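Local coordinates for glucose-1-phosphate thymidylyltransferase (Bacillus anthracis, PDB 4ECM), which catalyses the transfer of a thymidylyl group from dTTP to glucose 1-phosphate, giving dTDP-glucose and pyrophosphate, a step toward dTDP-L-rhamnose, at residues H60-D69 and I129-R140; I176-K184 and R214-N224. All coordinates share one frame; numbering follows the deposited sequence.

Overall arrangement
Contacts 1 and 2 both touch the dTDP-glucose, but by different chemistry; their centres lie about 23 Å apart on opposite sides of the chain's centre, yet both reach the same large mixed sheet. Contact 1 is the more buried of the two: helix 57-67 packs on the end of strand 125-130 and the chain that follows, mostly through aliphatic groups and main-chain carbonyls, and the sugar nucleotide meets only the turn at one end. Contact 2, farther out, sets strand 175-181 against helix 219-228. Polar and charged side chains gather at its ligand end and reach the glucose and its phosphate directly, while Ile-179, Thr-220 and Asn-224 join strand and helix behind them.

Contact 1: residues H60-D69 and I129-R140; sequences HAVYKLKQCD and ILGDNIFSDDIR. With DAU (2'deoxy-thymidine-5'-diphospho-alpha-D-glucose), chain B.
Lys-64 lies across one face of the Phe-135 ring, its stem on hydrocarbon and its ammonium on carbonyls. Its CB lies against Ile-129 CD1, CG meets the Phe-135 ring at CZ, and CD passes CE1. A bend at chi2 (-65°) carries the chain over the ring, where Lys-64 CE stands 3.9 Å from the Phe-135 centroid in a CH-pi contact. Beyond the ring, Lys-64 NZ gives hydrogen bonds to Asp-137 O at 2.8 Å and to Phe-135 O at 2.9 Å. The first carbonyl is approached from well above its plane, the second at a smaller tilt. The ammonium thus ties the end of strand 133-135 and the residues just beyond it to the helix.

Beneath this lysine the packing is aliphatic. Ala-61 CB meets Ile-129 CG2 at 4.0 Å, Leu-65 and Ile-129 touch tip to tip, and Ile-139, in the conformer given, sets CD1 over Lys-64 O and against Leu-65 CD2. At the far end Arg-140 NH1 bonds to Gln-67 O at 2.9 Å and, almost straight (176°), to Asp-69 OD1 at 3.0 Å. The carboxylate and guanidinium planes are turned 73° apart, with Asp-69 OD1 in the guanidinium plane but NH1 above that of the carboxylate. Asp-69 itself closes the helix in a Schellman motif. At the other end, the turn from Leu-130 to Asn-133 reaches the ligand, Asn-133 ND2 bonding to the glucose O6 at 3.2 Å. A helix covering strand 125-130 of the mixed central sheet, with a ligand-binding turn just past the strand's end, is characteristic of the Rossmann-like nucleotidyltransferase fold.

Contact 2: residues I176-K184 and R214-N224; sequences IIEIEEKPK and RGELEITDINN. With DAU (2'deoxy-thymidine-5'-diphospho-alpha-D-glucose), chain B.
Thr-220 and Glu-181 meet beside the glucose, and the carboxylate serves protein and sugar together. Thr-220 OG1 donates to Glu-181 OE1 at 2.7 Å, coming from the anti side of that oxygen. The same OE1 accepts from the glucose O3 at 2.8 Å, while Glu-181 OE2 takes O2, so that two neighbouring sugar hydroxyls are read by one carboxylate. A bend at chi2 (65°), after CG has left anti to the backbone N, turns the group toward the sugar. Also in the first shell, Lys-182 NZ bonds to the anti lone pair of Glu-181 OE2 at 2.7 Å and to the phosphate oxygen O4P. Arg-214, though poorly ordered, lies across from the lysine with its guanidinium edge toward the same O4P, though its NH2 stays 3.8 Å from that oxygen.

One step out, Glu-218 holds that guanidinium side-on: Arg-214 NE bonds to Glu-218 OE2 and NH1 to OE1, both through syn lone pairs, and Ser-212 adds a bond to OE2.

Farther back, Asn-224 OD1 accepts from Ile-179 N at 3.0 Å, and ND2 donates to Ile-179 O at 2.9 Å, nearly straight at 175°. Ile-179 CG2 packs on Thr-220 CG2 at 3.6 Å. These contacts join strand 176-181 to helix segment 219-224, whose axes run nearly antiparallel. Lys-182 and Arg-214, held by Glu-181 and Glu-218, probably offset the diphosphate's negative charge, while Lys-182 and Thr-220 orient the Glu-181 carboxylate that accepts from the sugar hydroxyls.

Contact 1: residues H60-D69 and I129-R140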
loop_
_atom_site.group_PDB
_atom_site.type_symbol
_atom_site.label_atom_id
_atom_site.label_comp_id
_atom_site.label_asym_id
_atom_site.label_seq_id
_atom_site.Cartn_x
_atom_site.Cartn_y
_atom_site.Cartn_z
ATOM N N HIS A 60 17.246 14.203 0.945
ATOM C CA HIS A 60 18.574 14.815 0.941
ATOM C C HIS A 60 19.190 14.782 -0.459
ATOM O O HIS A 60 19.720 15.784 -0.912
ATOM C CB HIS A 60 19.503 14.157 1.972
ATOM C CG HIS A 60 19.056 14.352 3.386
ATOM N ND1 HIS A 60 19.572 15.334 4.201
ATOM C CD2 HIS A 60 18.094 13.728 4.113
ATOM C CE1 HIS A 60 18.973 15.288 5.380
ATOM N NE2 HIS A 60 18.061 14.330 5.350
ATOM N N ALA A 61 19.068 13.648 -1.139
ATOM C CA ALA A 61 19.619 13.486 -2.476
ATOM C C ALA A 61 18.897 14.390 -3.473
ATOM O O ALA A 61 19.526 15.020 -4.347
ATOM C CB ALA A 61 19.542 12.033 -2.897
ATOM N N VAL A 62 17.580 14.476 -3.327
ATOM C CA VAL A 62 16.766 15.334 -4.185
ATOM C C VAL A 62 17.213 16.807 -4.024
ATOM O O VAL A 62 17.457 17.496 -5.006
ATOM C CB VAL A 62 15.260 15.183 -3.864
ATOM C CG1 VAL A 62 14.424 16.207 -4.640
ATOM C CG2 VAL A 62 14.776 13.723 -4.150
ATOM N N TYR A 63 17.361 17.259 -2.777
ATOM C CA TYR A 63 17.753 18.633 -2.515
ATOM C C TYR A 63 19.167 18.913 -3.059
ATOM O O TYR A 63 19.408 19.991 -3.592
ATOM C CB TYR A 63 17.681 18.932 -1.016
ATOM C CG TYR A 63 17.766 20.420 -0.661
ATOM C CD1 TYR A 63 16.623 21.223 -0.692
ATOM C CD2 TYR A 63 18.968 21.009 -0.278
ATOM C CE1 TYR A 63 16.680 22.567 -0.367
ATOM C CE2 TYR A 63 19.040 22.361 0.046
ATOM C CZ TYR A 63 17.890 23.132 0.002
ATOM O OH TYR A 63 17.926 24.466 0.325
ATOM N N LYS A 64 20.095 17.952 -2.922
ATOM C CA LYS A 64 21.446 18.136 -3.452
ATOM C C LYS A 64 21.415 18.429 -4.949
ATOM O O LYS A 64 22.113 19.318 -5.430
ATOM C CB LYS A 64 22.322 16.899 -3.230
ATOM C CG LYS A 64 22.764 16.652 -1.822
ATOM C CD LYS A 64 23.702 17.748 -1.294
ATOM C CE LYS A 64 24.075 17.444 0.145
ATOM N NZ LYS A 64 24.736 18.560 0.815
ATOM N N LEU A 65 20.624 17.654 -5.680
ATOM C CA LEU A 65 20.508 17.826 -7.125
ATOM C C LEU A 65 19.781 19.133 -7.459
ATOM O O LEU A 65 20.229 19.918 -8.301
ATOM C CB LEU A 65 19.814 16.615 -7.751
ATOM C CG LEU A 65 20.602 15.299 -7.682
ATOM C CD1 LEU A 65 19.713 14.089 -7.971
ATOM C CD2 LEU A 65 21.831 15.338 -8.622
ATOM N N LYS A 66 18.684 19.393 -6.775
ATOM C CA LYS A 66 17.937 20.608 -7.038
ATOM C C LYS A 66 18.810 21.855 -6.853
ATOM O O LYS A 66 18.764 22.769 -7.674
ATOM C CB LYS A 66 16.735 20.739 -6.126
ATOM C CG LYS A 66 15.906 21.982 -6.459
ATOM C CD LYS A 66 14.889 22.262 -5.411
ATOM C CE LYS A 66 14.045 23.482 -5.780
ATOM N NZ LYS A 66 13.068 23.792 -4.702
ATOM N N GLN A 67 19.586 21.882 -5.770
ATOM C CA GLN A 67 20.480 23.001 -5.488
ATOM C C GLN A 67 21.466 23.267 -6.609
ATOM O O GLN A 67 21.947 24.389 -6.739
ATOM C CB GLN A 67 21.234 22.803 -4.177
ATOM C CG GLN A 67 20.370 22.983 -2.930
ATOM C CD GLN A 67 19.748 24.385 -2.823
ATOM O OE1 GLN A 67 18.658 24.652 -3.368
ATOM N NE2 GLN A 67 20.418 25.265 -2.077
ATOM N N CYS A 68 21.767 22.246 -7.395
ATOM C CA CYS A 68 22.655 22.401 -8.522
ATOM C C CYS A 68 21.874 22.661 -9.839
ATOM O O CYS A 68 22.436 22.610 -10.928
ATOM C CB CYS A 68 23.499 21.149 -8.665
ATOM S SG CYS A 68 24.946 21.505 -9.570
ATOM N N ASP A 69 20.581 22.950 -9.727
ATOM C CA ASP A 69 19.724 23.195 -10.900
ATOM C C ASP A 69 19.610 21.936 -11.786
ATOM O O ASP A 69 19.410 22.030 -12.985
ATOM C CB ASP A 69 20.177 24.428 -11.713
ATOM C CG ASP A 69 20.051 25.716 -10.915
ATOM O OD1 ASP A 69 20.976 26.561 -10.967
ATOM O OD2 ASP A 69 19.033 25.861 -10.207
ATOM N N ILE A 129 23.654 9.718 -7.407
ATOM C CA ILE A 129 23.781 9.716 -5.962
ATOM C C ILE A 129 23.175 8.453 -5.356
ATOM O O ILE A 129 21.974 8.172 -5.529
ATOM C CB ILE A 129 23.087 10.936 -5.311
ATOM C CG1 ILE A 129 23.638 12.241 -5.903
ATOM C CG2 ILE A 129 23.286 10.917 -3.784
ATOM C CD1 ILE A 129 23.171 13.504 -5.180
ATOM N N LEU A 130 23.988 7.677 -4.639
ATOM C CA LEU A 130 23.454 6.516 -3.942
ATOM C C LEU A 130 22.563 7.116 -2.833
ATOM O O LEU A 130 22.978 8.007 -2.086
ATOM C CB LEU A 130 24.561 5.625 -3.378
ATOM C CG LEU A 130 25.594 5.143 -4.402
ATOM C CD1 LEU A 130 26.611 4.198 -3.777
ATOM C CD2 LEU A 130 24.882 4.472 -5.584
ATOM N N GLY A 131 21.326 6.653 -2.769
ATOM C CA GLY A 131 20.340 7.179 -1.835
ATOM C C GLY A 131 20.714 7.228 -0.380
ATOM O O GLY A 131 20.206 8.076 0.355
ATOM N N ASP A 132 21.593 6.330 0.056
ATOM C CA ASP A 132 21.976 6.290 1.475
ATOM C C ASP A 132 23.238 7.091 1.798
ATOM O O ASP A 132 23.768 6.951 2.886
ATOM C CB ASP A 132 22.093 4.831 1.977
ATOM C CG ASP A 132 23.299 4.074 1.389
ATOM O OD1 ASP A 132 24.030 4.648 0.565
ATOM O OD2 ASP A 132 23.504 2.894 1.764
ATOM N N ASN A 133 23.724 7.908 0.848
ATOM C CA ASN A 133 24.883 8.771 1.074
ATOM C C ASN A 133 24.435 10.161 1.504
ATOM O O ASN A 133 23.793 10.899 0.724
ATOM C CB ASN A 133 25.767 8.881 -0.174
ATOM C CG ASN A 133 26.749 7.706 -0.323
ATOM O OD1 ASN A 133 27.921 7.923 -0.608
ATOM N ND2 ASN A 133 26.280 6.475 -0.091
ATOM N N ILE A 134 24.774 10.527 2.741
ATOM C CA ILE A 134 24.374 11.814 3.311
ATOM C C ILE A 134 25.636 12.605 3.574
ATOM O O ILE A 134 26.572 12.096 4.191
ATOM C CB ILE A 134 23.576 11.613 4.621
ATOM C CG1 ILE A 134 22.482 10.552 4.420
ATOM C CG2 ILE A 134 23.036 12.958 5.160
ATOM C CD1 ILE A 134 21.424 10.879 3.345
ATOM N N PHE A 135 25.661 13.853 3.110
ATOM C CA PHE A 135 26.853 14.681 3.227
ATOM C C PHE A 135 26.531 16.169 3.233
ATOM O O PHE A 135 25.466 16.574 2.762
ATOM C CB PHE A 135 27.803 14.344 2.082
ATOM C CG PHE A 135 27.192 14.478 0.736
ATOM C CD1 PHE A 135 27.420 15.599 -0.037
ATOM C CD2 PHE A 135 26.372 13.479 0.227
ATOM C CE1 PHE A 135 26.845 15.723 -1.281
ATOM C CE2 PHE A 135 25.782 13.611 -1.003
ATOM C CZ PHE A 135 26.019 14.729 -1.766
ATOM N N SER A 136 27.462 16.980 3.753
ATOM C CA SER A 136 27.260 18.440 3.857
ATOM C C SER A 136 27.658 19.286 2.636
ATOM O O SER A 136 27.088 20.342 2.413
ATOM C CB SER A 136 27.979 18.996 5.090
ATOM O OG SER A 136 29.372 18.758 5.035
ATOM N N ASP A 137 28.644 18.864 1.862
ATOM C CA ASP A 137 29.052 19.687 0.724
ATOM C C ASP A 137 27.952 19.937 -0.292
ATOM O O ASP A 137 27.117 19.059 -0.530
ATOM C CB ASP A 137 30.190 19.016 -0.043
ATOM C CG ASP A 137 31.552 19.270 0.556
ATOM O OD1 ASP A 137 31.666 19.939 1.616
ATOM O OD2 ASP A 137 32.527 18.811 -0.077
ATOM N N ASP A 138 27.979 21.128 -0.900
ATOM C CA ASP A 138 27.139 21.428 -2.045
ATOM C C ASP A 138 27.860 20.695 -3.189
ATOM O O ASP A 138 29.076 20.614 -3.188
ATOM C CB ASP A 138 27.120 22.930 -2.405
ATOM C CG ASP A 138 26.467 23.816 -1.335
ATOM O OD1 ASP A 138 25.672 23.305 -0.517
ATOM O OD2 ASP A 138 26.746 25.047 -1.351
ATOM N N ILE A 139 27.122 20.175 -4.164
ATOM C CA ILE A 139 27.770 19.469 -5.278
ATOM C C ILE A 139 28.120 20.386 -6.444
ATOM O O ILE A 139 28.925 20.012 -7.293
ATOM C CB ILE A 139 26.919 18.298 -5.825
ATOM C CG1 ILE A 139 25.603 18.823 -6.419
ATOM C CG2 ILE A 139 26.706 17.260 -4.741
ATOM C CD1 ILE A 139 24.758 17.756 -7.105
ATOM N N ARG A 140 27.521 21.575 -6.484
ATOM C CA ARG A 140 27.754 22.523 -7.581
ATOM C C ARG A 140 29.200 22.729 -7.998
ATOM O O ARG A 140 29.501 22.687 -9.182
ATOM C CB ARG A 140 27.084 23.886 -7.306
ATOM C CG ARG A 140 27.268 24.922 -8.437
ATOM C CD ARG A 140 26.579 26.265 -8.098
ATOM N NE ARG A 140 25.125 26.122 -7.970
ATOM C CZ ARG A 140 24.262 26.274 -8.973
ATOM N NH1 ARG A 140 22.961 26.115 -8.769
ATOM N NH2 ARG A 140 24.691 26.588 -10.182
HETATM O O6 DAU B . 28.580 4.311 0.375
HETATM C C6 DAU B . 29.714 4.379 -0.492
HETATM C C5 DAU B . 30.010 2.996 -1.056
HETATM O O5 DAU B . 28.825 2.535 -1.697
HETATM C C4 DAU B . 31.186 3.023 -2.038
HETATM O O4 DAU B . 32.389 3.400 -1.379
HETATM C C3 DAU B . 31.406 1.672 -2.713
HETATM O O3 DAU B . 32.442 1.813 -3.709
HETATM C C2 DAU B . 30.083 1.232 -3.350
HETATM O O2 DAU B . 30.195 -0.089 -3.912
HETATM C C1 DAU B . 28.947 1.257 -2.334
HETATM O O1 DAU B . 29.177 0.249 -1.357
HETATM P P2 DAU B . 27.957 -0.354 -0.489
HETATM O O3P DAU B . 27.535 0.617 0.589
HETATM O O4P DAU B . 28.332 -1.769 -0.147
HETATM O OPP DAU B . 26.751 -0.368 -1.567
HETATM P P DAU B . 25.270 -0.870 -1.189
HETATM O O1P DAU B . 24.991 -0.543 0.259
HETATM O O2P DAU B . 25.115 -2.259 -1.694
HETATM O "O5'" DAU B . 24.338 0.108 -2.069
HETATM C "C5'" DAU B . 24.238 1.471 -1.714
HETATM C "C4'" DAU B . 23.040 2.193 -2.333
HETATM O "O4'" DAU B . 22.808 1.870 -3.702
HETATM C "C3'" DAU B . 21.750 1.960 -1.577
HETATM O "O3'" DAU B . 21.252 3.263 -1.264
HETATM C "C2'" DAU B . 20.829 1.247 -2.537
HETATM C "C1'" DAU B . 21.468 1.467 -3.901
HETATM N N11 DAU B . 21.598 0.274 -4.754
HETATM C C61 DAU B . 22.333 -0.830 -4.253
HETATM C C51 DAU B . 22.216 -2.078 -4.833
HETATM C C5A DAU B . 23.089 -3.220 -4.357
HETATM C C21 DAU B . 20.593 0.024 -5.708
HETATM O O21 DAU B . 19.845 1.056 -6.127
HETATM N N31 DAU B . 20.453 -1.186 -6.303
HETATM C C41 DAU B . 21.209 -2.245 -5.910
HETATM O O41 DAU B . 21.043 -3.451 -6.499
HETATM O O HOH W 1 19.542 10.816 0.187
HETATM O O HOH W 2 24.069 20.445 -3.870
HETATM O O HOH W 3 24.867 21.570 1.266
HETATM O O HOH W 4 22.990 24.000 -0.854
HETATM O O HOH W 5 22.642 26.438 -12.917
#

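Contact 2: residues I176-K184 and R214-N224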
loop_
_atom_site.group_PDB
_atom_site.type_symbol
_atom_site.label_atom_id
_atom_site.label_comp_id
_atom_site.label_asym_id
_atom_site.label_seq_id
_atom_site.Cartn_x
_atom_site.Cartn_y
_atom_site.Cartn_z
ATOM N N ILE A 176 45.121 9.069 -9.057
ATOM C CA ILE A 176 44.531 7.785 -8.660
ATOM C C ILE A 176 45.158 6.681 -9.511
ATOM O O ILE A 176 45.073 6.703 -10.736
ATOM C CB ILE A 176 43.003 7.733 -8.823
ATOM C CG1 ILE A 176 42.325 8.758 -7.943
ATOM C CG2 ILE A 176 42.476 6.385 -8.411
ATOM C CD1 ILE A 176 40.800 8.624 -7.937
ATOM N N ILE A 177 45.799 5.724 -8.851
ATOM C CA ILE A 177 46.462 4.611 -9.532
ATOM C C ILE A 177 45.445 3.515 -9.790
ATOM O O ILE A 177 45.423 2.945 -10.868
ATOM C CB ILE A 177 47.648 4.062 -8.716
ATOM C CG1 ILE A 177 48.640 5.188 -8.417
ATOM C CG2 ILE A 177 48.335 2.899 -9.461
ATOM C CD1 ILE A 177 49.159 5.926 -9.667
ATOM N N GLU A 178 44.611 3.231 -8.795
ATOM C CA GLU A 178 43.556 2.235 -8.926
ATOM C C GLU A 178 42.561 2.354 -7.777
ATOM O O GLU A 178 42.854 2.945 -6.739
ATOM C CB GLU A 178 44.130 0.804 -9.027
ATOM C CG GLU A 178 45.040 0.351 -7.886
ATOM C CD GLU A 178 44.300 0.073 -6.580
ATOM O OE1 GLU A 178 44.908 -0.506 -5.653
ATOM O OE2 GLU A 178 43.109 0.415 -6.483
ATOM N N ILE A 179 41.363 1.826 -7.993
ATOM C CA ILE A 179 40.336 1.817 -6.975
ATOM C C ILE A 179 40.096 0.349 -6.672
ATOM O O ILE A 179 40.104 -0.487 -7.569
ATOM C CB ILE A 179 39.045 2.489 -7.420
ATOM C CG1 ILE A 179 39.295 3.963 -7.735
ATOM C CG2 ILE A 179 37.983 2.367 -6.326
ATOM C CD1 ILE A 179 38.115 4.647 -8.431
ATOM N N GLU A 180 39.917 0.032 -5.401
ATOM C CA GLU A 180 39.671 -1.337 -4.982
ATOM C C GLU A 180 38.419 -1.371 -4.082
ATOM O O GLU A 180 38.287 -0.590 -3.138
ATOM C CB GLU A 180 40.916 -1.877 -4.277
ATOM C CG GLU A 180 40.820 -3.317 -3.819
ATOM C CD GLU A 180 42.139 -3.860 -3.242
ATOM O OE1 GLU A 180 43.142 -3.096 -3.130
ATOM O OE2 GLU A 180 42.147 -5.065 -2.886
ATOM N N GLU A 181 37.501 -2.274 -4.391
ATOM C CA GLU A 181 36.252 -2.384 -3.661
ATOM C C GLU A 181 36.430 -3.212 -2.392
ATOM O O GLU A 181 36.844 -4.351 -2.455
ATOM C CB GLU A 181 35.167 -2.994 -4.563
ATOM C CG GLU A 181 33.780 -3.087 -3.928
ATOM C CD GLU A 181 33.141 -1.722 -3.627
ATOM O OE1 GLU A 181 33.598 -0.687 -4.184
ATOM O OE2 GLU A 181 32.156 -1.700 -2.843
ATOM N N LYS A 182 36.118 -2.598 -1.253
ATOM C CA LYS A 182 36.184 -3.223 0.079
ATOM C C LYS A 182 37.427 -4.080 0.300
ATOM O O LYS A 182 37.333 -5.266 0.600
ATOM C CB LYS A 182 34.906 -4.024 0.356
ATOM C CG LYS A 182 33.636 -3.179 0.209
ATOM C CD LYS A 182 32.403 -3.898 0.756
ATOM C CE LYS A 182 31.107 -3.085 0.506
ATOM N NZ LYS A 182 30.821 -2.992 -0.947
ATOM N N PRO A 183 38.610 -3.465 0.180
ATOM C CA PRO A 183 39.849 -4.211 0.354
ATOM C C PRO A 183 40.064 -4.697 1.792
ATOM O O PRO A 183 39.765 -3.964 2.750
ATOM C CB PRO A 183 40.918 -3.183 -0.017
ATOM C CG PRO A 183 40.303 -1.854 0.333
ATOM C CD PRO A 183 38.845 -2.019 0.011
ATOM N N LYS A 184 40.564 -5.925 1.930
ATOM C CA LYS A 184 40.925 -6.494 3.243
ATOM C C LYS A 184 42.119 -5.729 3.829
ATOM O O LYS A 184 42.271 -5.628 5.043
ATOM C CB LYS A 184 41.313 -7.980 3.102
ATOM C CG LYS A 184 40.142 -8.966 2.998
ATOM C CD LYS A 184 39.542 -9.354 4.381
ATOM C CE LYS A 184 40.552 -10.197 5.240
ATOM N NZ LYS A 184 40.003 -10.720 6.545
ATOM N N ARG A 214 30.378 -11.557 -4.951
ATOM C CA ARG A 214 29.112 -11.462 -4.187
ATOM C C ARG A 214 27.839 -11.378 -5.069
ATOM O O ARG A 214 26.734 -11.168 -4.553
ATOM C CB ARG A 214 29.152 -10.273 -3.209
ATOM C CG ARG A 214 29.417 -8.920 -3.862
ATOM C CD ARG A 214 29.127 -7.772 -2.908
ATOM N NE ARG A 214 29.438 -6.466 -3.501
ATOM C CZ ARG A 214 29.168 -5.291 -2.932
ATOM N NH1 ARG A 214 29.497 -4.164 -3.553
ATOM N NH2 ARG A 214 28.563 -5.235 -1.748
ATOM N N GLY A 215 27.997 -11.535 -6.386
ATOM C CA GLY A 215 26.866 -11.520 -7.327
ATOM C C GLY A 215 26.364 -10.141 -7.733
ATOM O O GLY A 215 25.153 -9.927 -7.855
ATOM N N GLU A 216 27.286 -9.204 -7.957
ATOM C CA GLU A 216 26.902 -7.847 -8.357
ATOM C C GLU A 216 27.803 -7.223 -9.427
ATOM O O GLU A 216 28.991 -7.562 -9.575
ATOM C CB GLU A 216 26.854 -6.902 -7.136
ATOM C CG GLU A 216 25.849 -7.306 -6.028
ATOM C CD GLU A 216 25.779 -6.287 -4.878
ATOM O OE1 GLU A 216 26.269 -5.146 -5.058
ATOM O OE2 GLU A 216 25.229 -6.625 -3.800
ATOM N N LEU A 217 27.195 -6.311 -10.181
ATOM C CA LEU A 217 27.884 -5.518 -11.190
ATOM C C LEU A 217 28.463 -4.388 -10.364
ATOM O O LEU A 217 27.688 -3.630 -9.734
ATOM C CB LEU A 217 26.877 -5.014 -12.247
ATOM C CG LEU A 217 26.342 -6.032 -13.284
ATOM C CD1 LEU A 217 25.906 -7.363 -12.663
ATOM C CD2 LEU A 217 25.211 -5.423 -14.125
ATOM N N GLU A 218 29.797 -4.268 -10.325
ATOM C CA GLU A 218 30.452 -3.279 -9.423
ATOM C C GLU A 218 30.733 -1.889 -9.998
ATOM O O GLU A 218 31.354 -1.755 -11.047
ATOM C CB GLU A 218 31.755 -3.850 -8.873
ATOM C CG GLU A 218 31.618 -5.140 -8.057
ATOM C CD GLU A 218 30.971 -4.949 -6.694
ATOM O OE1 GLU A 218 30.640 -3.799 -6.320
ATOM O OE2 GLU A 218 30.800 -5.962 -5.981
ATOM N N ILE A 219 30.312 -0.850 -9.273
ATOM C CA ILE A 219 30.550 0.528 -9.702
ATOM C C ILE A 219 32.061 0.811 -9.745
ATOM O O ILE A 219 32.529 1.602 -10.578
ATOM C CB ILE A 219 29.817 1.585 -8.807
ATOM C CG1 ILE A 219 29.659 2.907 -9.554
ATOM C CG2 ILE A 219 30.542 1.807 -7.509
ATOM C CD1 ILE A 219 28.748 2.814 -10.811
ATOM N N THR A 220 32.824 0.158 -8.870
ATOM C CA THR A 220 34.286 0.327 -8.869
ATOM C C THR A 220 34.893 -0.095 -10.239
ATOM O O THR A 220 35.814 0.559 -10.745
ATOM C CB THR A 220 34.941 -0.414 -7.695
ATOM O OG1 THR A 220 34.619 0.268 -6.472
ATOM C CG2 THR A 220 36.462 -0.469 -7.857
ATOM N N ASP A 221 34.355 -1.150 -10.848
ATOM C CA ASP A 221 34.838 -1.584 -12.178
ATOM C C ASP A 221 34.646 -0.485 -13.224
ATOM O O ASP A 221 35.514 -0.265 -14.083
ATOM C CB ASP A 221 34.133 -2.860 -12.621
ATOM C CG ASP A 221 34.421 -4.028 -11.701
ATOM O OD1 ASP A 221 35.471 -4.010 -11.008
ATOM O OD2 ASP A 221 33.603 -4.970 -11.671
ATOM N N ILE A 222 33.514 0.202 -13.146
ATOM C CA ILE A 222 33.219 1.309 -14.045
ATOM C C ILE A 222 34.210 2.446 -13.819
ATOM O O ILE A 222 34.761 3.011 -14.770
ATOM C CB ILE A 222 31.797 1.839 -13.821
ATOM C CG1 ILE A 222 30.770 0.836 -14.331
ATOM C CG2 ILE A 222 31.598 3.197 -14.512
ATOM C CD1 ILE A 222 29.330 1.193 -13.919
ATOM N N ASN A 223 34.434 2.788 -12.555
ATOM C CA ASN A 223 35.379 3.855 -12.235
ATOM C C ASN A 223 36.800 3.509 -12.714
ATOM O O ASN A 223 37.497 4.376 -13.249
ATOM C CB ASN A 223 35.286 4.216 -10.753
ATOM C CG ASN A 223 33.916 4.773 -10.399
ATOM O OD1 ASN A 223 33.277 5.392 -11.251
ATOM N ND2 ASN A 223 33.451 4.557 -9.156
ATOM N N ASN A 224 37.203 2.248 -12.573
ATOM C CA ASN A 224 38.519 1.817 -13.059
ATOM C C ASN A 224 38.618 1.844 -14.607
ATOM O O ASN A 224 39.685 2.113 -15.153
ATOM C CB ASN A 224 38.899 0.428 -12.504
ATOM C CG ASN A 224 39.446 0.484 -11.069
ATOM O OD1 ASN A 224 40.153 1.419 -10.712
ATOM N ND2 ASN A 224 39.153 -0.545 -10.268
HETATM O O6 DAU B . 28.580 4.311 0.375
HETATM C C6 DAU B . 29.714 4.379 -0.492
HETATM C C5 DAU B . 30.010 2.996 -1.056
HETATM O O5 DAU B . 28.825 2.535 -1.697
HETATM C C4 DAU B . 31.186 3.023 -2.038
HETATM O O4 DAU B . 32.389 3.400 -1.379
HETATM C C3 DAU B . 31.406 1.672 -2.713
HETATM O O3 DAU B . 32.442 1.813 -3.709
HETATM C C2 DAU B . 30.083 1.232 -3.350
HETATM O O2 DAU B . 30.195 -0.089 -3.912
HETATM C C1 DAU B . 28.947 1.257 -2.334
HETATM O O1 DAU B . 29.177 0.249 -1.357
HETATM P P2 DAU B . 27.957 -0.354 -0.489
HETATM O O3P DAU B . 27.535 0.617 0.589
HETATM O O4P DAU B . 28.332 -1.769 -0.147
HETATM O OPP DAU B . 26.751 -0.368 -1.567
HETATM P P DAU B . 25.270 -0.870 -1.189
HETATM O O1P DAU B . 24.991 -0.543 0.259
HETATM O O2P DAU B . 25.115 -2.259 -1.694
HETATM O "O5'" DAU B . 24.338 0.108 -2.069
HETATM C "C5'" DAU B . 24.238 1.471 -1.714
HETATM C "C4'" DAU B . 23.040 2.193 -2.333
HETATM O "O4'" DAU B . 22.808 1.870 -3.702
HETATM C "C3'" DAU B . 21.750 1.960 -1.577
HETATM O "O3'" DAU B . 21.252 3.263 -1.264
HETATM C "C2'" DAU B . 20.829 1.247 -2.537
HETATM C "C1'" DAU B . 21.468 1.467 -3.901
HETATM N N11 DAU B . 21.598 0.274 -4.754
HETATM C C61 DAU B . 22.333 -0.830 -4.253
HETATM C C51 DAU B . 22.216 -2.078 -4.833
HETATM C C5A DAU B . 23.089 -3.220 -4.357
HETATM C C21 DAU B . 20.593 0.024 -5.708
HETATM O O21 DAU B . 19.845 1.056 -6.127
HETATM N N31 DAU B . 20.453 -1.186 -6.303
HETATM C C41 DAU B . 21.209 -2.245 -5.910
HETATM O O41 DAU B . 21.043 -3.451 -6.499
#